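Local coordinates for protein putative peptidase M23 (PDB 2HSI) that is probably a zinc-dependent metalloendopeptidase of the M23 family, expected to hydrolyse peptide bonds, although its own substrate and activity are not established, at residues 182-187 with 257-262; 156-161 with 189-194; 139-144 with 223-228; 206-211 with 252-257. One frame throughout, in Å; residues are numbered along the deposited sequence. Where two conformers were deposited one is given.

Contact 1 (182-187 with 257-262). With ZN (zinc ion), chain C.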
# COMPACT_ATOMS: atom_id res chain seq x y z
N GLY A 182 0.74 6.36 -7.78
CA GLY A 182 0.28 4.98 -7.95
C GLY A 182 0.48 4.42 -9.35
O GLY A 182 1.28 4.94 -10.12
N LEU A 183 -0.26 3.35 -9.66
CA LEU A 183 -0.17 2.66 -10.94
C LEU A 183 -1.50 2.69 -11.69
O LEU A 183 -2.55 2.39 -11.13
CB LEU A 183 0.30 1.21 -10.72
CG LEU A 183 0.34 0.20 -11.87
CD1 LEU A 183 1.33 0.62 -12.96
CD2 LEU A 183 0.66 -1.19 -11.34
N ASP A 184 -1.45 3.05 -12.97
CA ASP A 184 -2.64 3.06 -13.82
C ASP A 184 -2.78 1.79 -14.65
O ASP A 184 -1.78 1.14 -14.97
CB ASP A 184 -2.65 4.27 -14.76
CG ASP A 184 -3.15 5.52 -14.10
OD1 ASP A 184 -3.45 5.49 -12.88
OD2 ASP A 184 -3.24 6.55 -14.80
N PHE A 185 -4.02 1.47 -14.99
CA PHE A 185 -4.33 0.39 -15.91
C PHE A 185 -5.25 0.91 -17.01
O PHE A 185 -6.19 1.67 -16.74
CB PHE A 185 -5.01 -0.78 -15.19
CG PHE A 185 -4.15 -1.46 -14.17
CD1 PHE A 185 -3.40 -2.58 -14.51
CD2 PHE A 185 -4.10 -0.99 -12.85
CE1 PHE A 185 -2.60 -3.23 -13.56
CE2 PHE A 185 -3.30 -1.62 -11.90
CZ PHE A 185 -2.54 -2.74 -12.26
N ALA A 186 -4.95 0.52 -18.25
CA ALA A 186 -5.77 0.86 -19.40
C ALA A 186 -6.95 -0.10 -19.50
O ALA A 186 -6.87 -1.15 -20.15
CB ALA A 186 -4.93 0.84 -20.68
N VAL A 187 -8.04 0.26 -18.82
CA VAL A 187 -9.29 -0.51 -18.84
C VAL A 187 -10.48 0.45 -18.96
O VAL A 187 -10.40 1.59 -18.49
CB VAL A 187 -9.46 -1.43 -17.58
CG1 VAL A 187 -8.59 -2.68 -17.68
CG2 VAL A 187 -9.20 -0.67 -16.29
N GLY A 257 -11.75 11.19 -18.63
CA GLY A 257 -12.00 9.84 -19.14
C GLY A 257 -11.72 8.80 -18.06
O GLY A 257 -11.29 9.17 -16.96
N PRO A 258 -11.96 7.51 -18.36
CA PRO A 258 -11.81 6.42 -17.38
C PRO A 258 -10.37 6.31 -16.85
O PRO A 258 -9.42 6.26 -17.63
CB PRO A 258 -12.18 5.16 -18.18
CG PRO A 258 -12.98 5.67 -19.34
CD PRO A 258 -12.39 7.00 -19.67
N HIS A 259 -10.25 6.31 -15.53
CA HIS A 259 -8.95 6.34 -14.87
C HIS A 259 -8.91 5.35 -13.69
O HIS A 259 -9.27 5.67 -12.56
CB HIS A 259 -8.61 7.78 -14.44
CG HIS A 259 -7.29 7.94 -13.74
ND1 HIS A 259 -6.97 9.07 -13.02
CD2 HIS A 259 -6.22 7.12 -13.65
CE1 HIS A 259 -5.76 8.94 -12.51
NE2 HIS A 259 -5.28 7.77 -12.87
N MET A 260 -8.47 4.14 -14.01
CA MET A 260 -8.20 3.10 -13.02
C MET A 260 -6.87 3.40 -12.30
O MET A 260 -5.79 3.21 -12.86
CB MET A 260 -8.16 1.75 -13.74
CG MET A 260 -7.68 0.57 -12.91
SD MET A 260 -8.55 0.35 -11.37
CE MET A 260 -7.32 -0.59 -10.46
N HIS A 261 -6.97 3.92 -11.07
CA HIS A 261 -5.78 4.27 -10.28
C HIS A 261 -5.70 3.42 -9.02
O HIS A 261 -6.66 3.34 -8.24
CB HIS A 261 -5.77 5.76 -9.93
CG HIS A 261 -4.54 6.21 -9.19
ND1 HIS A 261 -3.46 6.79 -9.82
CD2 HIS A 261 -4.23 6.17 -7.88
CE1 HIS A 261 -2.53 7.08 -8.92
NE2 HIS A 261 -2.97 6.71 -7.74
N TRP A 262 -4.53 2.82 -8.81
CA TRP A 262 -4.25 1.96 -7.65
C TRP A 262 -3.02 2.46 -6.89
O TRP A 262 -1.92 2.55 -7.46
CB TRP A 262 -4.04 0.52 -8.14
CG TRP A 262 -3.65 -0.52 -7.08
CD1 TRP A 262 -4.01 -0.54 -5.77
CD2 TRP A 262 -2.86 -1.70 -7.30
NE1 TRP A 262 -3.49 -1.66 -5.15
CE2 TRP A 262 -2.78 -2.38 -6.07
CE3 TRP A 262 -2.21 -2.24 -8.42
CZ2 TRP A 262 -2.07 -3.58 -5.92
CZ3 TRP A 262 -1.50 -3.43 -8.27
CH2 TRP A 262 -1.44 -4.09 -7.02
ZN ZN C . -3.21 7.18 -11.88
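Asp184 OD1, His259 NE2 and His261 ND1 converge on one zinc ion, 2.0, 2.4 and 2.1 Å from it in that order; His180 NE2 is the fourth protein ligand. The carboxylate binds through OD1, which lies at the edge of the His259 imidazole and near its plane, while the two planes stand 74° apart. His261 has CG anti to the backbone N (chi1 -176°), on the same face of the sheet as Asp184, and its NE2 hydrogen-bonds to Asn263 OD1, a second-shell bond that, with the ND1-zinc bond, holds the ring's rotation.

Asp184 and His261 face each other as a non-hydrogen-bonded pair of two antiparallel strands, with His259 two residues earlier in the chain. Leu183 N donates to Trp262 O at 2.9 Å, nearly straight, and Trp262 N answers to Leu183 O. On the other face Phe185 CE2 meets Trp262 CE3 edge to edge at 3.7 Å, and Met260 runs beside Phe185, its CG 3.8 Å from Phe185 CB. Val187 CG2 touches Met260 CB. This apolar layer backs Asp184 and His261. An HxxxD motif ending at Asp184 and an HxH motif at 259-261 form the zinc site characteristic of M23 peptidases.

Contact 2 (156-161 with 189-194)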
# COMPACT_ATOMS: atom_id res chain seq x y z
N LYS A 156 -3.15 -8.43 -9.68
CA LYS A 156 -3.62 -7.26 -10.40
C LYS A 156 -5.10 -7.07 -10.06
O LYS A 156 -5.87 -8.03 -10.06
CB LYS A 156 -3.46 -7.45 -11.91
CG LYS A 156 -2.03 -7.39 -12.40
CD LYS A 156 -1.93 -7.82 -13.85
CE LYS A 156 -2.61 -6.82 -14.77
NZ LYS A 156 -2.54 -7.25 -16.19
N PRO A 157 -5.49 -5.83 -9.70
CA PRO A 157 -6.88 -5.54 -9.36
C PRO A 157 -7.83 -5.52 -10.56
O PRO A 157 -9.05 -5.64 -10.37
CB PRO A 157 -6.81 -4.17 -8.69
CG PRO A 157 -5.55 -3.57 -9.15
CD PRO A 157 -4.62 -4.65 -9.57
N VAL A 158 -7.29 -5.36 -11.77
CA VAL A 158 -8.08 -5.49 -13.00
C VAL A 158 -7.33 -6.31 -14.04
O VAL A 158 -6.10 -6.28 -14.09
CB VAL A 158 -8.45 -4.11 -13.61
CG1 VAL A 158 -9.54 -3.41 -12.80
CG2 VAL A 158 -7.24 -3.22 -13.71
N ASP A 159 -8.08 -7.06 -14.86
CA ASP A 159 -7.49 -7.83 -15.95
C ASP A 159 -7.30 -6.95 -17.19
O ASP A 159 -8.13 -6.94 -18.10
CB ASP A 159 -8.36 -9.06 -16.28
CG ASP A 159 -8.55 -9.98 -15.08
OD1 ASP A 159 -7.60 -10.18 -14.30
OD2 ASP A 159 -9.67 -10.52 -14.93
N GLY A 160 -6.20 -6.20 -17.20
CA GLY A 160 -5.89 -5.29 -18.29
C GLY A 160 -4.45 -4.82 -18.22
O GLY A 160 -3.79 -5.00 -17.19
N PRO A 161 -3.95 -4.22 -19.32
CA PRO A 161 -2.56 -3.76 -19.40
C PRO A 161 -2.30 -2.57 -18.49
O PRO A 161 -3.20 -1.76 -18.25
CB PRO A 161 -2.41 -3.35 -20.87
CG PRO A 161 -3.61 -3.93 -21.58
CD PRO A 161 -4.69 -3.93 -20.56
N ALA A 189 -14.44 2.05 -18.44
CA ALA A 189 -15.38 2.24 -17.34
C ALA A 189 -16.31 1.03 -17.20
O ALA A 189 -16.77 0.47 -18.19
CB ALA A 189 -16.20 3.51 -17.55
N GLY A 190 -16.55 0.62 -15.95
CA GLY A 190 -17.37 -0.55 -15.68
C GLY A 190 -16.61 -1.85 -15.47
O GLY A 190 -17.20 -2.86 -15.11
N THR A 191 -15.30 -1.82 -15.72
CA THR A 191 -14.43 -2.96 -15.42
C THR A 191 -14.44 -3.22 -13.91
O THR A 191 -14.25 -2.28 -13.14
CB THR A 191 -12.98 -2.68 -15.92
OG1 THR A 191 -13.00 -2.43 -17.33
CG2 THR A 191 -12.05 -3.86 -15.63
N PRO A 192 -14.70 -4.47 -13.48
CA PRO A 192 -14.71 -4.79 -12.04
C PRO A 192 -13.31 -4.71 -11.43
O PRO A 192 -12.35 -5.16 -12.06
CB PRO A 192 -15.23 -6.23 -11.99
CG PRO A 192 -15.82 -6.49 -13.35
CD PRO A 192 -15.02 -5.66 -14.29
N ILE A 193 -13.22 -4.13 -10.23
CA ILE A 193 -11.96 -3.99 -9.50
C ILE A 193 -11.95 -4.99 -8.36
O ILE A 193 -12.85 -4.99 -7.53
CB ILE A 193 -11.76 -2.54 -8.95
CG1 ILE A 193 -11.73 -1.53 -10.11
CG2 ILE A 193 -10.45 -2.43 -8.15
CD1 ILE A 193 -11.80 -0.07 -9.66
N LYS A 194 -10.93 -5.84 -8.35
CA LYS A 194 -10.83 -6.91 -7.36
C LYS A 194 -9.75 -6.65 -6.30
O LYS A 194 -8.72 -6.06 -6.61
CB LYS A 194 -10.64 -8.26 -8.05
CG LYS A 194 -11.86 -8.71 -8.87
CD LYS A 194 -11.48 -9.64 -10.01
CE LYS A 194 -10.92 -8.86 -11.20
NZ LYS A 194 -10.47 -9.76 -12.30
O HOH W 1 -11.36 -6.75 -13.90
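Lys194 and Pro157 join the edge strand 192-194 of a small three-stranded antiparallel sheet to the irregular loop 156-161. Lys194 N donates to Pro157 O at 2.8 Å, almost straight (174°) and in the carbonyl plane, on a lone pair. The Lys194 side chain then wraps around this same oxygen. CB lies 3.8 Å from Pro157 O; CG is anti to the carbonyl carbon, beside the backbone N; and a bend at chi3 (-80°) swings CE back until it too is near Pro157 O. From there NZ reaches Asp159 OD2 in a 2.9 Å salt bridge, the two side chains crossing at about a right angle. Asp159 was modelled in two conformers, so the bridge belongs to the one described and may be only partly populated. The loop's own lysine, Lys156, folds back, its NZ donating to Gly160 O from above the carbonyl plane.

Beneath this polar layer the contact is apolar. Pro157 CB touches Ile193 CG2, and Val158 CG1 packs against Thr191 CG2 and Ile193 CG1, while Thr191 OG1 bonds back to Pro188 O. Phe185, Met260 and Phe226 of the neighbouring sheet continue the same cluster, so the loop packs against both sheets. A water also joins the two segments: it donates to Pro192 O at 2.6 Å, and Asp159 N donates weakly to it, from 3.4 Å.

Contact 3 (139-144 with 223-228)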
# COMPACT_ATOMS: atom_id res chain seq x y z
N ALA A 139 -5.18 9.99 7.47
CA ALA A 139 -5.46 9.12 8.61
C ALA A 139 -5.58 7.64 8.21
O ALA A 139 -5.05 6.78 8.91
CB ALA A 139 -6.70 9.57 9.35
N ALA A 140 -6.24 7.37 7.08
CA ALA A 140 -6.43 5.99 6.62
C ALA A 140 -5.11 5.27 6.29
O ALA A 140 -4.90 4.13 6.69
CB ALA A 140 -7.35 5.94 5.42
N TYR A 141 -4.21 5.96 5.59
CA TYR A 141 -2.89 5.39 5.31
C TYR A 141 -2.05 5.10 6.56
O TYR A 141 -1.17 4.23 6.54
CB TYR A 141 -2.11 6.29 4.37
CG TYR A 141 -2.56 6.29 2.93
CD1 TYR A 141 -2.69 5.10 2.20
CD2 TYR A 141 -2.79 7.49 2.27
CE1 TYR A 141 -3.07 5.12 0.85
CE2 TYR A 141 -3.16 7.53 0.95
CZ TYR A 141 -3.30 6.35 0.24
OH TYR A 141 -3.68 6.44 -1.08
N ARG A 142 -2.33 5.83 7.65
CA ARG A 142 -1.61 5.69 8.91
C ARG A 142 -2.22 4.64 9.84
O ARG A 142 -1.68 4.39 10.91
CB ARG A 142 -1.51 7.03 9.62
CG ARG A 142 -0.52 7.95 8.95
CD ARG A 142 -0.66 9.39 9.39
NE ARG A 142 0.23 10.23 8.60
CZ ARG A 142 0.37 11.55 8.74
NH1 ARG A 142 -0.35 12.21 9.64
NH2 ARG A 142 1.21 12.20 7.96
N ARG A 143 -3.33 4.03 9.44
CA ARG A 143 -3.90 2.91 10.19
C ARG A 143 -2.91 1.73 10.26
O ARG A 143 -2.32 1.34 9.25
CB ARG A 143 -5.23 2.46 9.60
CG ARG A 143 -6.01 1.54 10.53
CD ARG A 143 -6.84 0.58 9.72
NE ARG A 143 -7.66 -0.33 10.52
CZ ARG A 143 -8.87 -0.03 11.00
NH1 ARG A 143 -9.41 1.17 10.80
NH2 ARG A 143 -9.54 -0.94 11.69
N PHE A 144 -2.70 1.21 11.46
CA PHE A 144 -1.81 0.06 11.66
C PHE A 144 -2.54 -1.02 12.47
O PHE A 144 -2.40 -1.09 13.68
CB PHE A 144 -0.49 0.49 12.33
CG PHE A 144 0.59 -0.56 12.27
CD1 PHE A 144 1.40 -0.70 11.13
CD2 PHE A 144 0.80 -1.42 13.34
CE1 PHE A 144 2.41 -1.69 11.09
CE2 PHE A 144 1.79 -2.41 13.30
CZ PHE A 144 2.58 -2.54 12.17
N ILE A 223 -1.65 -1.29 2.71
CA ILE A 223 -2.96 -0.73 2.33
C ILE A 223 -3.06 -0.50 0.82
O ILE A 223 -2.15 0.08 0.21
CB ILE A 223 -3.24 0.59 3.13
CG1 ILE A 223 -3.49 0.28 4.63
CG2 ILE A 223 -4.43 1.41 2.53
CD1 ILE A 223 -3.36 1.46 5.56
N SER A 224 -4.16 -0.97 0.21
CA SER A 224 -4.50 -0.58 -1.17
C SER A 224 -5.54 0.53 -1.18
O SER A 224 -6.49 0.52 -0.39
CB SER A 224 -5.02 -1.77 -1.99
OG SER A 224 -3.98 -2.68 -2.30
N MET A 225 -5.36 1.48 -2.08
CA MET A 225 -6.35 2.52 -2.31
C MET A 225 -6.73 2.51 -3.78
O MET A 225 -5.86 2.29 -4.65
CB MET A 225 -5.81 3.89 -1.87
CG MET A 225 -6.75 5.10 -2.12
SD MET A 225 -6.70 5.71 -3.82
CE MET A 225 -6.60 7.48 -3.53
N PHE A 226 -8.01 2.71 -4.06
CA PHE A 226 -8.52 2.82 -5.44
C PHE A 226 -9.41 4.04 -5.54
O PHE A 226 -10.28 4.23 -4.70
CB PHE A 226 -9.32 1.58 -5.84
CG PHE A 226 -8.55 0.32 -5.73
CD1 PHE A 226 -7.76 -0.11 -6.78
CD2 PHE A 226 -8.57 -0.42 -4.55
CE1 PHE A 226 -7.03 -1.27 -6.67
CE2 PHE A 226 -7.82 -1.59 -4.44
CZ PHE A 226 -7.06 -2.01 -5.51
N CYS A 227 -9.21 4.85 -6.57
CA CYS A 227 -10.00 6.06 -6.73
C CYS A 227 -10.55 6.23 -8.15
O CYS A 227 -10.24 5.43 -9.04
CB CYS A 227 -9.21 7.28 -6.28
SG CYS A 227 -7.69 7.55 -7.19
N HIS A 228 -11.38 7.26 -8.32
CA HIS A 228 -12.14 7.55 -9.56
C HIS A 228 -13.16 6.46 -9.94
O HIS A 228 -13.51 6.35 -11.10
CB HIS A 228 -11.23 7.85 -10.76
CG HIS A 228 -10.15 8.85 -10.48
ND1 HIS A 228 -10.42 10.18 -10.21
CD2 HIS A 228 -8.81 8.72 -10.42
CE1 HIS A 228 -9.29 10.82 -10.01
NE2 HIS A 228 -8.29 9.96 -10.13
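Ile223 CG1 is anti to its own carbonyl carbon (chi1 -70°), and an extended chi2 (162°) sends CD1 on toward the helix end; Tyr141 CG, likewise anti to its carbonyl carbon (chi1 -74°), starts the ring that Ile223 CG2 touches. This is helix-on-sheet packing, in which the last turn of helix 127-141 rests on strand 222-229 of the main antiparallel sheet. No hydrogen bond crosses between the two segments.

The CD1 methyl of Ile223 lies among backbone carbonyls where the helix ends and the loop begins, 3.3 Å from Ala140 O, 3.7 Å from Tyr141 O and also near Arg143 O. The other branch, CG2, touches Tyr141 CD1 at 4.1 Å. The Tyr141 ring crosses both strand side chains obliquely and carries its hydroxyl on to Met225. Outside the segments, Arg270 makes a cation-pi contact with the ring and Phe215 meets it at a steep angle; the hydroxyl has a weak hydrogen bond with Asn263 ND2. This weak link leads from the helix end, through Asn263 and His261, toward the metal. Met225 CG is anti to the backbone N, and the bends at chi2 and chi3 keep SD and CE near the phenol oxygen as well; Tyr141 OH stands closest to Met225 CB, 3.4 Å, with Met225 CG at 3.5 Å.

Contact 4 (206-211 with 252-257)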
# COMPACT_ATOMS: atom_id res chain seq x y z
N ASP A 206 -16.30 10.12 -1.42
CA ASP A 206 -16.55 10.69 -2.73
C ASP A 206 -15.91 12.06 -2.68
O ASP A 206 -16.51 13.03 -2.21
CB ASP A 206 -18.05 10.76 -3.05
CG ASP A 206 -18.33 10.86 -4.56
OD1 ASP A 206 -17.50 11.42 -5.31
OD2 ASP A 206 -19.39 10.37 -4.99
N TYR A 207 -14.68 12.11 -3.16
CA TYR A 207 -13.81 13.26 -2.93
C TYR A 207 -13.71 14.17 -4.13
O TYR A 207 -13.93 13.74 -5.26
CB TYR A 207 -12.42 12.77 -2.53
CG TYR A 207 -12.40 11.92 -1.27
CD1 TYR A 207 -13.17 12.27 -0.15
CD2 TYR A 207 -11.61 10.78 -1.19
CE1 TYR A 207 -13.15 11.50 1.01
CE2 TYR A 207 -11.59 10.00 -0.04
CZ TYR A 207 -12.35 10.37 1.05
OH TYR A 207 -12.32 9.60 2.19
N PHE A 208 -13.38 15.43 -3.87
CA PHE A 208 -13.27 16.45 -4.91
C PHE A 208 -12.28 16.07 -6.02
O PHE A 208 -12.62 16.16 -7.20
CB PHE A 208 -12.89 17.81 -4.30
CG PHE A 208 -12.87 18.93 -5.30
CD1 PHE A 208 -14.02 19.64 -5.59
CD2 PHE A 208 -11.69 19.27 -5.97
CE1 PHE A 208 -14.01 20.68 -6.53
CE2 PHE A 208 -11.66 20.29 -6.92
CZ PHE A 208 -12.83 21.00 -7.19
N PHE A 209 -11.07 15.66 -5.64
CA PHE A 209 -10.04 15.29 -6.61
C PHE A 209 -10.10 13.81 -7.02
O PHE A 209 -10.11 13.49 -8.21
CB PHE A 209 -8.64 15.63 -6.07
CG PHE A 209 -8.41 17.11 -5.89
CD1 PHE A 209 -8.26 17.94 -6.99
CD2 PHE A 209 -8.33 17.66 -4.61
CE1 PHE A 209 -8.05 19.32 -6.82
CE2 PHE A 209 -8.11 19.03 -4.43
CZ PHE A 209 -7.98 19.86 -5.54
N ASN A 210 -10.14 12.94 -6.02
CA ASN A 210 -10.04 11.50 -6.23
C ASN A 210 -11.34 10.79 -6.61
O ASN A 210 -11.30 9.63 -6.99
CB ASN A 210 -9.42 10.82 -4.99
CG ASN A 210 -7.93 11.11 -4.84
OD1 ASN A 210 -7.27 11.50 -5.81
ND2 ASN A 210 -7.40 10.89 -3.64
N GLY A 211 -12.48 11.48 -6.51
CA GLY A 211 -13.78 10.86 -6.79
C GLY A 211 -14.11 9.72 -5.84
O GLY A 211 -13.71 9.75 -4.66
N THR A 252 -14.87 9.44 -12.00
CA THR A 252 -15.35 10.39 -11.00
C THR A 252 -14.22 11.24 -10.42
O THR A 252 -13.05 10.88 -10.54
CB THR A 252 -16.13 9.71 -9.85
OG1 THR A 252 -15.32 8.68 -9.25
CG2 THR A 252 -17.45 9.12 -10.36
N GLY A 253 -14.59 12.37 -9.82
CA GLY A 253 -13.62 13.35 -9.33
C GLY A 253 -12.99 14.10 -10.48
O GLY A 253 -13.63 14.33 -11.51
N ARG A 254 -11.73 14.49 -10.31
CA ARG A 254 -11.01 15.21 -11.36
C ARG A 254 -10.25 14.26 -12.28
O ARG A 254 -9.04 14.06 -12.15
CB ARG A 254 -10.09 16.28 -10.76
CG ARG A 254 -10.85 17.39 -10.04
CD ARG A 254 -10.07 18.69 -10.02
NE ARG A 254 -10.06 19.34 -11.33
CZ ARG A 254 -9.27 20.36 -11.66
NH1 ARG A 254 -8.39 20.84 -10.79
NH2 ARG A 254 -9.34 20.88 -12.88
N ALA A 255 -10.99 13.66 -13.21
CA ALA A 255 -10.43 12.75 -14.20
C ALA A 255 -10.93 13.10 -15.60
O ALA A 255 -12.06 13.58 -15.76
CB ALA A 255 -10.75 11.30 -13.85
N THR A 256 -10.08 12.87 -16.59
CA THR A 256 -10.42 13.11 -18.00
C THR A 256 -10.57 11.78 -18.75
O THR A 256 -9.64 11.31 -19.43
CB THR A 256 -9.40 14.08 -18.69
OG1 THR A 256 -9.47 13.93 -20.11
CG2 THR A 256 -7.96 13.83 -18.22
N GLY A 257 -11.75 11.19 -18.63
CA GLY A 257 -12.00 9.84 -19.14
C GLY A 257 -11.72 8.80 -18.06
O GLY A 257 -11.29 9.17 -16.96
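Tyr207 and Gly253 approach through backbone atoms, Tyr207 O to Gly253 CA, where the turn after strand 199-207 meets the loop 252-257. Tyr207 and Gly211 close this turn on themselves with a reciprocal pair of backbone bonds, and the phenol of Tyr207 leads away to Glu136. Phe208 has CG anti to the backbone N (chi1 -176°); its CE2 lies 3.8 Å from Arg254 CD, and its CD2 sits 3.6 Å above the Phe209 ring plane, over the centre of that ring.

Phe209 provides the main grip. Its carbonyl O accepts from Arg254 N at 2.8 Å (161°), the donor standing above the carbonyl plane, and its ring runs alongside the arginine in the same direction. Phe209 CD1 touches Arg254 CD at 3.6 Å, while CE1 lies near the plane of the guanidinium at its edge, the two planes 39° apart. Asn210 turns away, its ND2 bonded to Gln137. At Gly211 the backbones nearly meet: Gly211 CA is 3.5 Å from Gly253 N and 3.6 Å from Thr252 OG1, a hydroxyl also bonded to Leu229 O and Lys212 N.

Because Gly211 and Gly253 have no CB, which would collide with the other segment, main chain can lie against main chain. The segments are held by shape and one main-chain bond rather than by charge: the arginine offers its methylenes to the rings, and no ion pair crosses between them.

From the N terminus, the end of helix 127-141 opens contact 3, the loop 156-161 opens contact 2 and strand 183-185 opens contact 1. Contact 2 closes first, at strand 192-194, nested within the loop of contact 3 and crossing contact 1. Contact 4 opens at 206-211; contact 3 then closes on strand 222-229, crossing both contact 1 and contact 4. Contact 4 closes at 252-257, nested inside contact 1, which closes last and shares Gly257 with it. Contact 3 ties the helix to the main sheet, contact 1 pairs two of its strands, contact 2 ties the small sheet to the loop 156-161, and contact 4 the turn after strand 199-207 to the loop before strand 260-266.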